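Local coordinates for protein LigF (Sphingobium sp. SYK-6, PDB 4XT0), which cleaves beta-aryl ether bonds of lignin stereospecifically as a glutathione-dependent beta-etherase of the glutathione S-transferase superfamily, at the interface of chains A and B. Numbering follows the deposited sequence. Chains: chain A/B, Protein LigF.

Contact 1: the interface of chains A and B. Residues chain A 68-69, 71-72, 75; chain B 97, 100-101, 104.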
# COMPACT_ATOMS: atom_id res chain seq x y z
N THR A 68 -5.49 -12.66 -5.03
CA THR A 68 -5.30 -11.43 -5.80
C THR A 68 -4.41 -10.42 -5.07
O THR A 68 -4.03 -10.67 -3.90
CB THR A 68 -6.64 -10.72 -6.12
OG1 THR A 68 -7.25 -10.34 -4.89
CG2 THR A 68 -7.59 -11.64 -6.90
N GLU A 69 -4.15 -9.29 -5.74
CA GLU A 69 -3.17 -8.25 -5.37
C GLU A 69 -1.74 -8.75 -5.63
O GLU A 69 -1.27 -9.64 -4.94
CB GLU A 69 -3.32 -7.82 -3.90
CG GLU A 69 -4.66 -7.16 -3.59
CD GLU A 69 -4.84 -5.86 -4.35
OE1 GLU A 69 -3.92 -5.00 -4.32
OE2 GLU A 69 -5.89 -5.71 -5.01
N THR A 71 1.36 -7.90 -4.96
CA THR A 71 2.29 -8.03 -3.84
C THR A 71 1.91 -9.20 -2.91
O THR A 71 2.77 -9.91 -2.41
CB THR A 71 2.36 -6.73 -3.02
OG1 THR A 71 2.79 -5.66 -3.86
CG2 THR A 71 3.32 -6.88 -1.80
N VAL A 72 0.61 -9.38 -2.69
CA VAL A 72 0.11 -10.43 -1.81
C VAL A 72 0.37 -11.83 -2.39
O VAL A 72 0.71 -12.77 -1.68
CB VAL A 72 -1.41 -10.22 -1.55
CG1 VAL A 72 -2.06 -11.42 -0.82
CG2 VAL A 72 -1.64 -8.90 -0.75
N GLU A 75 3.99 -12.81 -1.73
CA GLU A 75 4.16 -13.22 -0.33
C GLU A 75 3.49 -14.57 -0.08
O GLU A 75 4.03 -15.41 0.64
CB GLU A 75 3.61 -12.16 0.64
CG GLU A 75 4.42 -10.84 0.66
CD GLU A 75 5.01 -10.53 2.03
OE1 GLU A 75 5.42 -11.48 2.74
OE2 GLU A 75 5.08 -9.34 2.40
N ALA B 97 -3.19 -14.35 3.27
CA ALA B 97 -3.23 -13.54 2.05
C ALA B 97 -4.44 -12.59 2.05
O ALA B 97 -4.33 -11.41 1.73
CB ALA B 97 -3.26 -14.43 0.79
N ARG B 100 -3.82 -9.66 4.26
CA ARG B 100 -2.95 -8.64 3.66
C ARG B 100 -3.69 -7.80 2.64
O ARG B 100 -3.36 -6.64 2.47
CB ARG B 100 -1.70 -9.26 3.00
CG ARG B 100 -0.79 -9.95 3.99
CD ARG B 100 0.62 -10.29 3.41
NE ARG B 100 1.45 -10.67 4.55
CZ ARG B 100 1.94 -11.88 4.76
NH1 ARG B 100 1.77 -12.85 3.87
NH2 ARG B 100 2.64 -12.12 5.87
N VAL B 101 -4.67 -8.39 1.94
CA VAL B 101 -5.49 -7.61 1.02
C VAL B 101 -6.19 -6.50 1.83
O VAL B 101 -6.24 -5.35 1.39
CB VAL B 101 -6.53 -8.48 0.27
CG1 VAL B 101 -7.49 -7.59 -0.55
CG2 VAL B 101 -5.82 -9.47 -0.67
N LYS B 104 -3.36 -3.85 3.22
CA LYS B 104 -2.81 -2.97 2.19
C LYS B 104 -3.90 -2.04 1.65
O LYS B 104 -3.61 -0.93 1.22
CB LYS B 104 -2.15 -3.79 1.07
CG LYS B 104 -3.14 -4.39 0.04
CD LYS B 104 -2.43 -5.51 -0.75
CE LYS B 104 -1.23 -4.98 -1.56
NZ LYS B 104 -1.72 -4.13 -2.73
O HOH W 1 0.23 -13.12 1.28
O HOH W 2 -0.17 -5.11 -4.74
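The carboxylate of A:Glu75 lies flat over one face of the B:Arg100 guanidinium, the two planes 12° apart. A:Glu75 OE1 stands above the centre of that group, 4.0 Å from B:Arg100 CZ, so opposite charges stack without a salt bridge. At the guanidinium edge, in its plane, water 1 sits 3.0 Å from B:Arg100 NH1 and bridges to the A:Val72 carbonyl oxygen. An arginine suits this place because its chain, extended from CG to NE, carries a broad charged plate away from its own helix. Nearer the root of the arginine chain, A:Val72 on helix 70-80 sets its two methyls against helix 93-121 of chain B. A:Val72 CG1, anti to the backbone N (chi1 170°), meets B:Ala97 CB at 3.6 Å, and the small alanine lets it come close. A:Val72 CG2 presses tightly on B:Lys104 CD at 3.5 Å. The lysine serves twice, with a greasy stem against valine and a charged tip for A:Glu69, whose side chain crosses that of B:Val101 at about a right angle, CG against the CG2 methyl. B:Lys104 NZ gives a salt-bridging hydrogen bond of 2.8 Å to the anti lone pair of A:Glu69 OE1; water 2, 2.7 Å from B:Lys104 NZ, leads on to A:Thr71 N and OG1.

Contact 2: the interface of chains A and B. Residues chain A 109, 169-170; chain B 147.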
# COMPACT_ATOMS: atom_id res chain seq x y z
N TYR A 109 3.06 4.43 -3.99
CA TYR A 109 3.66 5.63 -4.60
C TYR A 109 4.19 5.39 -6.01
O TYR A 109 3.73 6.00 -6.97
CB TYR A 109 4.77 6.15 -3.68
CG TYR A 109 5.27 7.55 -3.98
CD1 TYR A 109 4.72 8.66 -3.35
CD2 TYR A 109 6.31 7.76 -4.89
CE1 TYR A 109 5.19 9.96 -3.62
CE2 TYR A 109 6.78 9.05 -5.16
CZ TYR A 109 6.22 10.14 -4.52
OH TYR A 109 6.69 11.41 -4.79
N ARG A 169 6.65 14.68 -11.67
CA ARG A 169 7.52 15.02 -10.53
C ARG A 169 7.70 13.84 -9.57
O ARG A 169 8.79 13.62 -9.05
CB ARG A 169 7.00 16.20 -9.72
CG ARG A 169 8.05 16.67 -8.70
CD ARG A 169 7.52 17.38 -7.47
NE ARG A 169 7.12 16.45 -6.41
CZ ARG A 169 5.87 16.31 -6.02
NH1 ARG A 169 4.93 17.04 -6.60
NH2 ARG A 169 5.56 15.45 -5.06
N LYS A 170 6.63 13.10 -9.32
CA LYS A 170 6.71 11.96 -8.42
C LYS A 170 7.57 10.83 -9.01
O LYS A 170 8.26 10.12 -8.27
CB LYS A 170 5.31 11.47 -8.07
CG LYS A 170 4.62 12.32 -7.01
CD LYS A 170 3.21 12.69 -7.42
CE LYS A 170 2.24 11.56 -7.14
NZ LYS A 170 0.86 11.89 -7.56
N GLU B 147 5.11 15.82 0.15
CA GLU B 147 3.68 15.60 0.20
C GLU B 147 3.10 16.08 1.55
O GLU B 147 1.95 16.51 1.63
CB GLU B 147 3.34 14.12 -0.04
CG GLU B 147 3.48 13.64 -1.51
CD GLU B 147 4.93 13.50 -1.98
OE1 GLU B 147 5.83 13.32 -1.13
OE2 GLU B 147 5.18 13.56 -3.21
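Charge pairing joins A:Arg169 to B:Glu147, the side chains arriving from opposite directions. The oxygen B:Glu147 OE2 lies 2.7 Å from A:Arg169 NH2, nearly on the extended line of the CZ-NH2 bond and between the two N-Hs, so neither is aimed at it and the pair is a salt bridge without a hydrogen bond. The guanidinium presents its edge, with B:Glu147 CD in its plane, but the carboxylate is turned 39° against it, so this is not the flat, two-pronged pairing of arginine and carboxylate. The long arginine, its head turned by a bend at chi3 (85°), can bring positive charge to B:Glu147.

Hydrogen bonding comes from A:Tyr109, whose phenol OH donates to the same oxygen, B:Glu147 OE2, at 3.1 Å, from above the carboxylate plane. Tyrosine suits the place because its rigid ring carries a donor well beyond the helix.

Van der Waals contact adds the ring edge: A:Tyr109 CE1 is 3.9 Å from B:Glu147 CD, the ring standing nearly perpendicular to the carboxylate. The aliphatic A:Lys170 CG lies 4.0 Å from B:Glu147 OE2.

In the fold, B:Glu147 stands at the start of helix 146-157, and glutamate has the length and charge to reach from there to both groups on helices 93-121 and 161-182 of chain A.

Contact 3: the interface of chains A and B. Residues chain A 97, 100-101, 104, 108; chain B 68-69, 72.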
# COMPACT_ATOMS: atom_id res chain seq x y z
N ALA A 97 11.35 -6.90 7.10
CA ALA A 97 10.61 -5.65 7.31
C ALA A 97 11.03 -4.56 6.33
O ALA A 97 10.20 -3.87 5.73
CB ALA A 97 10.79 -5.15 8.76
N ARG A 100 9.51 -5.16 2.98
CA ARG A 100 8.11 -4.77 2.88
C ARG A 100 7.95 -3.27 2.77
O ARG A 100 6.99 -2.82 2.15
CB ARG A 100 7.29 -5.27 4.09
CG ARG A 100 7.22 -6.78 4.18
CD ARG A 100 6.14 -7.30 5.18
NE ARG A 100 6.01 -8.74 4.92
CZ ARG A 100 6.35 -9.70 5.77
NH1 ARG A 100 6.78 -9.40 6.99
NH2 ARG A 100 6.24 -10.97 5.39
N VAL A 101 8.86 -2.50 3.37
CA VAL A 101 8.82 -1.04 3.20
C VAL A 101 8.97 -0.73 1.71
O VAL A 101 8.25 0.11 1.17
CB VAL A 101 9.91 -0.32 4.03
CG1 VAL A 101 9.96 1.18 3.68
CG2 VAL A 101 9.65 -0.49 5.53
N LYS A 104 5.65 -2.11 -0.31
CA LYS A 104 4.45 -1.31 -0.10
C LYS A 104 4.65 0.09 -0.70
O LYS A 104 3.69 0.73 -1.12
CB LYS A 104 4.09 -1.24 1.39
CG LYS A 104 4.92 -0.24 2.22
CD LYS A 104 4.77 -0.57 3.71
CE LYS A 104 3.31 -0.42 4.19
NZ LYS A 104 2.90 1.05 4.23
N GLU A 108 2.08 2.05 -3.02
CA GLU A 108 1.47 3.28 -2.53
C GLU A 108 1.99 4.54 -3.21
O GLU A 108 1.43 5.61 -3.01
CB GLU A 108 1.71 3.41 -1.02
CG GLU A 108 1.09 2.24 -0.24
CD GLU A 108 1.62 2.08 1.18
OE1 GLU A 108 2.08 3.10 1.74
OE2 GLU A 108 1.56 0.95 1.72
N THR B 68 9.98 0.98 10.73
CA THR B 68 8.94 1.96 10.42
C THR B 68 7.88 1.40 9.47
O THR B 68 8.03 0.26 8.98
CB THR B 68 9.51 3.24 9.77
OG1 THR B 68 10.12 2.88 8.53
CG2 THR B 68 10.56 3.91 10.67
N GLU B 69 6.86 2.23 9.19
CA GLU B 69 5.62 1.88 8.48
C GLU B 69 4.70 1.05 9.38
O GLU B 69 5.01 -0.09 9.68
CB GLU B 69 5.89 1.12 7.16
CG GLU B 69 6.67 1.94 6.14
CD GLU B 69 5.88 3.15 5.67
OE1 GLU B 69 4.69 3.00 5.30
OE2 GLU B 69 6.44 4.27 5.71
N VAL B 72 4.00 -2.60 8.54
CA VAL B 72 5.21 -3.41 8.56
C VAL B 72 5.62 -3.76 10.01
O VAL B 72 6.07 -4.88 10.29
CB VAL B 72 6.36 -2.66 7.83
CG1 VAL B 72 7.73 -3.34 8.02
CG2 VAL B 72 6.02 -2.51 6.32
O HOH W 3 7.45 -6.84 8.47
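B:Val72 fits its branched side chain against helix 93-121 of chain A, forming the apolar centre. B:Val72 CG1 touches A:Ala97 CB at 3.6 Å; alanine suits the spot because a bare methyl lets the helices approach. B:Val72 CG2 faces A:Arg100 CB at 3.8 Å and the stem of A:Lys104. Branching at CB lets one valine meet alanine with CG1 and the arginine and lysine stems with CG2.

Further out, A:Val101 turns CG2 towards the B:Thr68 carbonyl oxygen and, at 3.9 Å, towards B:Glu69 CG. The valine and glutamate side chains meet at about a right angle, so the methylenes of the acid continue the apolar surface before its carboxylate begins the polar rim.

On one flank of the rim, water 3 lies in the guanidinium plane of A:Arg100, 3.0 Å from NH1, and bridges to the B:Val72 carbonyl oxygen. On the other flank the long side chain of A:Lys104, bent at chi3 and chi4, brings its ammonium between two acids. Its bond to B:Glu69 OE1 crosses the interface, while A:Glu108, one helical turn further along, holds the ammonium from its own side. That positive charge would offset repulsion between the carboxylates. A:Lys104 NZ reaches the syn lone pair of A:Glu108 OE2 at 2.8 Å.

Contacts 1 and 3 are twins under the two-fold axis of the deposited pair, which may be the dimer usual for this superfamily, and their C-alpha centres lie about 13 Å apart. Each sets the segment 68-72 of one subunit against helix 93-121 of the other, so every subunit both offers and receives the same valine wedge. Contact 2 lies about 23 Å from contact 1 and 17 Å from contact 3; A:Tyr109 places it further along the helix that carries A:Lys104 and A:Glu108. The residue 69 glutamate also belongs to the glutathione pocket, which puts this interface beside the glutathione-binding site.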